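PDB 4E9X: multicopper oxidase from Uncultured bacterium, which probably oxidises organic substrates at a mononuclear copper and passes the electrons to a trinuclear copper cluster, where dioxygen is reduced to water. Local coordinates for residues A[12-17]-A[22-27]; A[6-11]-A[59-64]; A[181-184]-A[188-191]. All coordinates share one frame; numbering follows the deposited sequence. Where two conformers were deposited one is given.

Interaction 1. Residues A[12-17]-A[22-27]; sequences EVTIKV and DYKVFG
V13 pairs with V25, and I15 with Y23, as the hydrogen-bonded pairs of an antiparallel beta hairpin whose strand axes run 144° apart. Of the four backbone bonds between 12-17 and 22-27, three are firm; the fourth, V13 N to V25 O at 3.3 Å, is weak. Residues alternate between two faces. V13, I15, Y23 and V25 share one, where branched and aromatic side chains suit burial, and I15, Y23 and V25 pack on W147 of strand 138-147. V13 CG2 meets V25 CG2 at 3.7 Å, and I15 crosses V25 at about a right angle, resting CD1 on V25 CG1 at 3.9 Å. The other face is mostly polar. Here E12 runs alongside F26, laying CG 3.8 Å from F26 CE1 and bringing OE2 to the ring edge in plane, while OE2 also bonds to S54. F26 stacks on Y155 and meets H57 and H112, two ligands of the mononuclear copper. An alanine in place of E12 would probably leave the S54 hydroxyl without this acceptor and the F26 edge without its neighbour. K24, held by a salt bridge to D153, gives NZ to a water that also bonds T14 OG1. At the far end the K16 chain, CG anti to the backbone N (chi1 -175°), bends back beyond CD, and its NZ meets the syn lone pair of D22 OD1 in a salt bridge of 2.6 Å.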
loop_
_atom_site.group_PDB
_atom_site.type_symbol
_atom_site.label_atom_id
_atom_site.label_comp_id
_atom_site.label_asym_id
_atom_site.label_seq_id
_atom_site.Cartn_x
_atom_site.Cartn_y
_atom_site.Cartn_z
ATOM N N GLU A 12 -27.569 4.052 17.848
ATOM C CA GLU A 12 -27.729 4.825 16.635
ATOM C C GLU A 12 -27.591 6.297 17.013
ATOM O O GLU A 12 -28.409 6.843 17.737
ATOM C CB GLU A 12 -29.116 4.581 16.007
ATOM C CG GLU A 12 -29.221 3.149 15.517
ATOM C CD GLU A 12 -30.513 2.772 14.845
ATOM O OE1 GLU A 12 -31.430 3.618 14.698
ATOM O OE2 GLU A 12 -30.601 1.601 14.408
ATOM N N VAL A 13 -26.509 6.904 16.504
ATOM C CA VAL A 13 -26.262 8.318 16.733
ATOM C C VAL A 13 -25.783 8.939 15.437
ATOM O O VAL A 13 -25.420 8.227 14.468
ATOM C CB VAL A 13 -25.235 8.576 17.871
ATOM C CG1 VAL A 13 -25.741 8.044 19.199
ATOM C CG2 VAL A 13 -23.861 7.954 17.549
ATOM N N THR A 14 -25.804 10.275 15.408
ATOM C CA THR A 14 -25.244 11.054 14.295
ATOM C C THR A 14 -24.031 11.874 14.798
ATOM O O THR A 14 -24.109 12.548 15.823
ATOM C CB THR A 14 -26.342 12.001 13.750
ATOM O OG1 THR A 14 -27.444 11.219 13.258
ATOM C CG2 THR A 14 -25.839 12.887 12.617
ATOM N N ILE A 15 -22.960 11.790 14.021
ATOM C CA ILE A 15 -21.749 12.502 14.372
ATOM C C ILE A 15 -21.459 13.555 13.342
ATOM O O ILE A 15 -21.864 13.420 12.210
ATOM C CB ILE A 15 -20.512 11.539 14.541
ATOM C CG1 ILE A 15 -20.299 10.706 13.290
ATOM C CG2 ILE A 15 -20.710 10.687 15.784
ATOM C CD1 ILE A 15 -18.949 9.968 13.312
ATOM N N LYS A 16 -20.760 14.583 13.716
ATOM C CA LYS A 16 -20.314 15.568 12.731
ATOM C C LYS A 16 -18.906 15.202 12.309
ATOM O O LYS A 16 -18.007 15.277 13.125
ATOM C CB LYS A 16 -20.331 16.982 13.345
ATOM C CG LYS A 16 -19.984 18.025 12.265
ATOM C CD LYS A 16 -20.158 19.411 12.780
ATOM C CE LYS A 16 -21.414 20.176 12.436
ATOM N NZ LYS A 16 -22.619 19.431 12.034
ATOM N N VAL A 17 -18.737 14.771 11.072
ATOM C CA VAL A 17 -17.409 14.366 10.590
ATOM C C VAL A 17 -16.642 15.573 10.050
ATOM O O VAL A 17 -15.437 15.692 10.259
ATOM C CB VAL A 17 -17.581 13.277 9.516
ATOM C CG1 VAL A 17 -16.263 12.903 8.795
ATOM C CG2 VAL A 17 -18.140 12.015 10.103
ATOM N N ASP A 22 -22.793 15.630 8.509
ATOM C CA ASP A 22 -23.310 14.856 9.639
ATOM C C ASP A 22 -23.523 13.420 9.178
ATOM O O ASP A 22 -24.025 13.244 8.062
ATOM C CB ASP A 22 -24.649 15.467 10.077
ATOM C CG ASP A 22 -24.329 16.875 10.605
ATOM O OD1 ASP A 22 -23.372 17.039 11.366
ATOM O OD2 ASP A 22 -25.047 17.818 10.194
ATOM N N TYR A 23 -23.179 12.425 9.958
ATOM C CA TYR A 23 -23.146 11.053 9.460
ATOM C C TYR A 23 -23.835 10.135 10.457
ATOM O O TYR A 23 -23.518 10.168 11.649
ATOM C CB TYR A 23 -21.679 10.650 9.230
ATOM C CG TYR A 23 -21.503 9.723 8.038
ATOM C CD1 TYR A 23 -21.115 10.268 6.807
ATOM C CD2 TYR A 23 -21.692 8.352 8.086
ATOM C CE1 TYR A 23 -20.932 9.524 5.660
ATOM C CE2 TYR A 23 -21.519 7.571 6.940
ATOM C CZ TYR A 23 -21.150 8.147 5.755
ATOM O OH TYR A 23 -20.948 7.343 4.633
ATOM N N LYS A 24 -24.776 9.316 10.013
ATOM C CA LYS A 24 -25.418 8.302 10.848
ATOM C C LYS A 24 -24.474 7.128 11.030
ATOM O O LYS A 24 -23.965 6.553 10.060
ATOM C CB LYS A 24 -26.730 7.817 10.235
ATOM C CG LYS A 24 -27.846 8.863 10.232
ATOM C CD LYS A 24 -29.164 8.145 10.005
ATOM C CE LYS A 24 -30.403 8.943 10.300
ATOM N NZ LYS A 24 -30.400 10.242 10.955
ATOM N N VAL A 25 -24.222 6.769 12.276
ATOM C CA VAL A 25 -23.257 5.757 12.618
ATOM C C VAL A 25 -23.864 4.794 13.638
ATOM O O VAL A 25 -24.905 5.070 14.240
ATOM C CB VAL A 25 -21.938 6.332 13.171
ATOM C CG1 VAL A 25 -21.259 7.169 12.024
ATOM C CG2 VAL A 25 -22.126 7.131 14.441
ATOM N N PHE A 26 -23.240 3.648 13.844
ATOM C CA PHE A 26 -23.565 2.727 14.913
ATOM C C PHE A 26 -22.429 2.793 15.938
ATOM O O PHE A 26 -21.468 2.055 15.864
ATOM C CB PHE A 26 -23.730 1.308 14.372
ATOM C CG PHE A 26 -24.901 1.113 13.420
ATOM C CD1 PHE A 26 -26.207 1.384 13.798
ATOM C CD2 PHE A 26 -24.648 0.637 12.135
ATOM C CE1 PHE A 26 -27.277 1.160 12.928
ATOM C CE2 PHE A 26 -25.711 0.416 11.261
ATOM C CZ PHE A 26 -27.012 0.665 11.685
ATOM N N GLY A 27 -22.545 3.725 16.873
ATOM C CA GLY A 27 -21.401 3.994 17.757
ATOM C C GLY A 27 -21.442 3.110 18.971
ATOM O O GLY A 27 -22.448 3.015 19.694
HETATM O O HOH W 1 -28.797 12.113 11.078
#

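Interaction 2. Residues A[6-11]-A[59-64]; sequences FDMTIE and IHWHGV. With CU (copper (II) ion), chain K; CU (copper (II) ion), chain E.
The indole of W61 has the methyl of M8 at its edge, close to the ring plane, with M8 CE 4.3 Å from W61 CH2. Over one face of the same indole lies I59 CG2, 3.5 Å above the plane and displaced toward the rim. The imidazole of H60 carries the backbone N of H62 over one face, 3.7 Å up. One copper, chain K, stands 3.4 Å above a face of H62, although it is the other copper, chain E, that this ring binds. M8 and I59 reach for one another tip to tip, M8 SD coming 3.8 Å from I59 CD1. The methionine gets there because its CG is anti to the backbone N (chi1 -174°) and SD continues the extended line (chi2 179°), the chain bending only at CE; this is one of two conformers. A long, unbranched, polarisable chain suits a span across the interior of a cupredoxin-type beta sandwich: strand 3-18 belongs to one sheet and strand 60-62 is an edge of the facing one. On 60-62 the residues alternate, as in the His-X-His motifs of multicopper oxidases. The W61 ring reaches its far edge into the apolar core, while the histidines turn outward to metal. H60 NE2 binds the chain K copper at 1.9 Å, and H62 ND1 the chain E copper at 1.9 Å, the latter together with H104. The second subunit contributes H204 to the first copper and H254 to the other. D73 O fixes the rotation of H60 through ND1, as D227 of the second subunit does for H62 through NE2. Just beyond, a type II turn from W61 to V64 places G63 at a positive phi (101°), where a CB would press on the preceding carbonyl oxygen.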
loop_
_atom_site.group_PDB
_atom_site.type_symbol
_atom_site.label_atom_id
_atom_site.label_comp_id
_atom_site.label_asym_id
_atom_site.label_seq_id
_atom_site.Cartn_x
_atom_site.Cartn_y
_atom_site.Cartn_z
ATOM N N PHE A 6 -16.550 -5.244 31.476
ATOM C CA PHE A 6 -17.046 -4.026 30.891
ATOM C C PHE A 6 -18.430 -4.184 30.318
ATOM O O PHE A 6 -18.705 -5.259 29.794
ATOM C CB PHE A 6 -16.101 -3.570 29.749
ATOM C CG PHE A 6 -14.672 -3.433 30.274
ATOM C CD1 PHE A 6 -14.346 -2.600 31.331
ATOM C CD2 PHE A 6 -13.650 -4.131 29.698
ATOM C CE1 PHE A 6 -13.067 -2.449 31.795
ATOM C CE2 PHE A 6 -12.347 -4.010 30.173
ATOM C CZ PHE A 6 -12.029 -3.169 31.247
ATOM N N ASP A 7 -19.238 -3.135 30.388
ATOM C CA ASP A 7 -20.573 -3.189 29.803
ATOM C C ASP A 7 -20.580 -2.200 28.619
ATOM O O ASP A 7 -20.271 -1.019 28.824
ATOM C CB ASP A 7 -21.670 -2.829 30.791
ATOM C CG ASP A 7 -21.881 -3.856 31.873
ATOM O OD1 ASP A 7 -21.962 -5.086 31.575
ATOM O OD2 ASP A 7 -22.013 -3.526 33.092
ATOM N N MET A 8 -20.854 -2.695 27.416
ATOM C CA MET A 8 -20.819 -1.801 26.267
ATOM C C MET A 8 -22.182 -1.819 25.584
ATOM O O MET A 8 -22.889 -2.830 25.676
ATOM C CB MET A 8 -19.704 -2.190 25.296
ATOM C CG MET A 8 -19.495 -1.232 24.118
ATOM S SD MET A 8 -18.103 -1.849 23.095
ATOM C CE MET A 8 -17.349 -2.769 24.450
ATOM N N THR A 9 -22.583 -0.735 24.962
ATOM C CA THR A 9 -23.820 -0.727 24.172
ATOM C C THR A 9 -23.429 -0.337 22.726
ATOM O O THR A 9 -22.280 0.060 22.449
ATOM C CB THR A 9 -24.887 0.258 24.627
ATOM O OG1 THR A 9 -24.381 1.604 24.469
ATOM C CG2 THR A 9 -25.209 0.007 26.116
ATOM N N ILE A 10 -24.388 -0.533 21.849
ATOM C CA ILE A 10 -24.298 -0.170 20.458
ATOM C C ILE A 10 -25.469 0.782 20.199
ATOM O O ILE A 10 -26.594 0.347 20.508
ATOM C CB ILE A 10 -24.299 -1.338 19.467
ATOM C CG1 ILE A 10 -23.393 -2.486 19.904
ATOM C CG2 ILE A 10 -23.861 -0.856 18.086
ATOM C CD1 ILE A 10 -23.468 -3.698 18.979
ATOM N N GLU A 11 -25.244 1.974 19.697
ATOM C CA GLU A 11 -26.256 3.030 19.637
ATOM C C GLU A 11 -26.363 3.619 18.246
ATOM O O GLU A 11 -25.340 3.727 17.551
ATOM C CB GLU A 11 -25.902 4.184 20.612
ATOM C CG GLU A 11 -25.717 3.682 22.047
ATOM C CD GLU A 11 -26.966 3.233 22.773
ATOM O OE1 GLU A 11 -28.100 3.499 22.322
ATOM O OE2 GLU A 11 -26.817 2.557 23.857
ATOM N N ILE A 59 -19.041 -8.139 17.915
ATOM C CA ILE A 59 -17.736 -7.480 18.075
ATOM C C ILE A 59 -16.664 -8.544 17.880
ATOM O O ILE A 59 -16.646 -9.538 18.606
ATOM C CB ILE A 59 -17.567 -6.804 19.429
ATOM C CG1 ILE A 59 -18.714 -5.832 19.772
ATOM C CG2 ILE A 59 -16.209 -6.051 19.444
ATOM C CD1 ILE A 59 -18.422 -5.062 21.088
ATOM N N HIS A 60 -15.776 -8.286 16.922
ATOM C CA HIS A 60 -14.535 -9.013 16.756
ATOM C C HIS A 60 -13.377 -8.241 17.387
ATOM O O HIS A 60 -13.256 -7.007 17.294
ATOM C CB HIS A 60 -14.263 -9.233 15.261
ATOM C CG HIS A 60 -12.857 -9.701 15.005
ATOM N ND1 HIS A 60 -12.340 -10.887 15.489
ATOM C CD2 HIS A 60 -11.863 -9.118 14.276
ATOM C CE1 HIS A 60 -11.070 -10.981 15.113
ATOM N NE2 HIS A 60 -10.762 -9.931 14.348
ATOM N N TRP A 61 -12.490 -8.956 18.049
ATOM C CA TRP A 61 -11.364 -8.413 18.826
ATOM C C TRP A 61 -10.117 -8.665 18.008
ATOM O O TRP A 61 -9.547 -9.753 18.014
ATOM C CB TRP A 61 -11.313 -9.061 20.239
ATOM C CG TRP A 61 -12.702 -8.955 20.830
ATOM C CD1 TRP A 61 -13.665 -9.910 20.755
ATOM C CD2 TRP A 61 -13.296 -7.863 21.566
ATOM N NE1 TRP A 61 -14.820 -9.479 21.391
ATOM C CE2 TRP A 61 -14.639 -8.224 21.907
ATOM C CE3 TRP A 61 -12.802 -6.612 21.961
ATOM C CZ2 TRP A 61 -15.498 -7.373 22.626
ATOM C CZ3 TRP A 61 -13.682 -5.789 22.669
ATOM C CH2 TRP A 61 -14.993 -6.125 23.013
ATOM N N HIS A 62 -9.730 -7.682 17.197
ATOM C CA HIS A 62 -8.706 -7.842 16.180
ATOM C C HIS A 62 -7.358 -7.848 16.850
ATOM O O HIS A 62 -6.890 -6.852 17.364
ATOM C CB HIS A 62 -8.891 -6.737 15.133
ATOM C CG HIS A 62 -7.899 -6.848 13.989
ATOM N ND1 HIS A 62 -8.322 -6.729 12.668
ATOM C CD2 HIS A 62 -6.534 -7.009 13.926
ATOM C CE1 HIS A 62 -7.236 -6.814 11.894
ATOM N NE2 HIS A 62 -6.160 -7.014 12.664
ATOM N N GLY A 63 -6.680 -8.979 16.662
ATOM C CA GLY A 63 -5.370 -9.219 17.229
ATOM C C GLY A 63 -5.413 -10.109 18.468
ATOM O O GLY A 63 -4.360 -10.664 18.841
ATOM N N VAL A 64 -6.621 -10.277 19.030
ATOM C CA VAL A 64 -6.762 -11.177 20.179
ATOM C C VAL A 64 -6.772 -12.587 19.679
ATOM O O VAL A 64 -7.542 -12.956 18.773
ATOM C CB VAL A 64 -8.098 -10.857 20.919
ATOM C CG1 VAL A 64 -8.420 -11.869 22.002
ATOM C CG2 VAL A 64 -8.003 -9.439 21.520
HETATM CU CU CU K . -9.313 -10.025 13.186
HETATM CU CU CU E . -10.064 -6.375 11.952
#

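Interaction 3. Residues A[181-184]-A[188-191]; sequences LRVK and VVKI
V189 faces V183 and L181 across the interior of the second cupredoxin-type beta sandwich, and its side chain shows how two sheets meet without touching through their backbones. Its CB points toward the 181-184 segment and divides there into two methyls with different partners. CG2, lying anti to the carbonyl carbon, approaches V183 CG1 at 4.0 Å, the two valines crossing at about a right angle. CG1, anti to the backbone N (chi1 -174°), turns instead toward L181 and comes 4.4 Å from L181 CD2, a looser approach that belongs to one of two leucine conformers. The valine fork is well suited to this position, because one short side chain serves two neighbours on the same facing strand. V183 and L181 stand two apart on strand 181-183, and both turn inward.

The CA atoms of V183 and V189 are 8.4 Å apart, too far for backbone pairing, so only side chains fill the space between the strands. Strand 181-183 lies at one margin of its sheet, beside 270-275, whereas 187-195 runs between 138-147 and 236-243 in the other. M142 and V140 of strand 138-147 pack on L181 and V189 respectively. The residues in between alternate outward and carry charge. R182, partly exposed, can carry its charge outward to a salt bridge with E274 and a cation-pi contact with Y291, whereas the buried K190 ammonium is balanced by two carboxylates, D238 and E133. Farther along, F251 packs on both L181 and I191, which draw close at their ends, with L181 CD1 4.6 Å from I191 CD1.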
loop_
_atom_site.group_PDB
_atom_site.type_symbol
_atom_site.label_atom_id
_atom_site.label_comp_id
_atom_site.label_asym_id
_atom_site.label_seq_id
_atom_site.Cartn_x
_atom_site.Cartn_y
_atom_site.Cartn_z
ATOM N N LEU A 181 -2.059 18.157 18.172
ATOM C CA LEU A 181 -1.276 17.267 19.049
ATOM C C LEU A 181 -0.296 18.194 19.762
ATOM O O LEU A 181 0.715 18.645 19.176
ATOM C CB LEU A 181 -0.619 16.180 18.199
ATOM C CG LEU A 181 -0.101 14.906 18.846
ATOM C CD1 LEU A 181 0.308 13.868 17.801
ATOM C CD2 LEU A 181 1.066 15.200 19.774
ATOM N N ARG A 182 -0.606 18.552 21.024
ATOM C CA ARG A 182 0.176 19.545 21.757
ATOM C C ARG A 182 1.271 18.870 22.557
ATOM O O ARG A 182 1.007 17.930 23.328
ATOM C CB ARG A 182 -0.722 20.415 22.676
ATOM C CG ARG A 182 -1.636 21.280 21.803
ATOM C CD ARG A 182 -2.336 22.341 22.650
ATOM N NE ARG A 182 -3.122 23.223 21.831
ATOM C CZ ARG A 182 -4.013 24.076 22.294
ATOM N NH1 ARG A 182 -4.278 24.155 23.576
ATOM N NH2 ARG A 182 -4.700 24.860 21.447
ATOM N N VAL A 183 2.489 19.341 22.351
ATOM C CA VAL A 183 3.684 18.783 23.016
ATOM C C VAL A 183 4.483 19.913 23.593
ATOM O O VAL A 183 4.251 21.083 23.306
ATOM C CB VAL A 183 4.564 17.975 22.038
ATOM C CG1 VAL A 183 3.698 16.831 21.436
ATOM C CG2 VAL A 183 5.159 18.873 20.958
ATOM N N LYS A 184 5.486 19.560 24.394
ATOM C CA LYS A 184 6.522 20.521 24.774
ATOM C C LYS A 184 7.874 19.857 24.523
ATOM O O LYS A 184 8.013 18.637 24.455
ATOM C CB LYS A 184 6.400 21.020 26.213
ATOM C CG LYS A 184 6.724 19.930 27.220
ATOM C CD LYS A 184 6.630 20.554 28.620
ATOM C CE LYS A 184 7.162 19.613 29.670
ATOM N NZ LYS A 184 7.218 20.316 31.011
ATOM N N VAL A 188 8.436 12.665 24.664
ATOM C CA VAL A 188 8.698 11.447 23.876
ATOM C C VAL A 188 7.330 10.883 23.578
ATOM O O VAL A 188 6.596 10.460 24.487
ATOM C CB VAL A 188 9.540 10.458 24.700
ATOM C CG1 VAL A 188 9.771 9.163 23.868
ATOM C CG2 VAL A 188 10.841 11.110 25.088
ATOM N N VAL A 189 6.971 10.922 22.289
ATOM C CA VAL A 189 5.555 10.715 21.904
ATOM C C VAL A 189 5.432 9.338 21.228
ATOM O O VAL A 189 6.098 9.092 20.239
ATOM C CB VAL A 189 5.075 11.816 20.979
ATOM C CG1 VAL A 189 3.570 11.664 20.702
ATOM C CG2 VAL A 189 5.350 13.213 21.575
ATOM N N LYS A 190 4.548 8.496 21.777
ATOM C CA LYS A 190 4.236 7.221 21.103
ATOM C C LYS A 190 2.970 7.480 20.297
ATOM O O LYS A 190 1.975 7.930 20.892
ATOM C CB LYS A 190 4.053 6.133 22.165
ATOM C CG LYS A 190 3.544 4.808 21.552
ATOM C CD LYS A 190 3.487 3.733 22.653
ATOM C CE LYS A 190 3.162 2.370 22.179
ATOM N NZ LYS A 190 4.268 1.679 21.452
ATOM N N ILE A 191 3.000 7.219 18.987
ATOM C CA ILE A 191 1.788 7.336 18.162
ATOM C C ILE A 191 1.432 5.934 17.656
ATOM O O ILE A 191 2.298 5.239 17.124
ATOM C CB ILE A 191 1.955 8.342 17.032
ATOM C CG1 ILE A 191 2.311 9.726 17.638
ATOM C CG2 ILE A 191 0.675 8.432 16.225
ATOM C CD1 ILE A 191 3.303 10.478 16.847
#

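Along the chain, interaction 1 falls entirely between the two segments of interaction 2, and interaction 3 follows both. The first two share strand 3-18 and belong to the first cupredoxin-type domain; their centres are 18 Å apart, and G27 N probably bonds to E11 O where they meet. One strand thus takes part in a hairpin near the mononuclear copper and, farther back, in the packing behind the trinuclear cluster ligands. Interaction 3 belongs to the second such domain, across the chain's centre, with its centre 29 Å from interaction 1 and 28 Å from interaction 2. Each half of the chain therefore has its own cross-sheet contact, as expected of two cupredoxin-type domains, whose copper histidines combine between subunits.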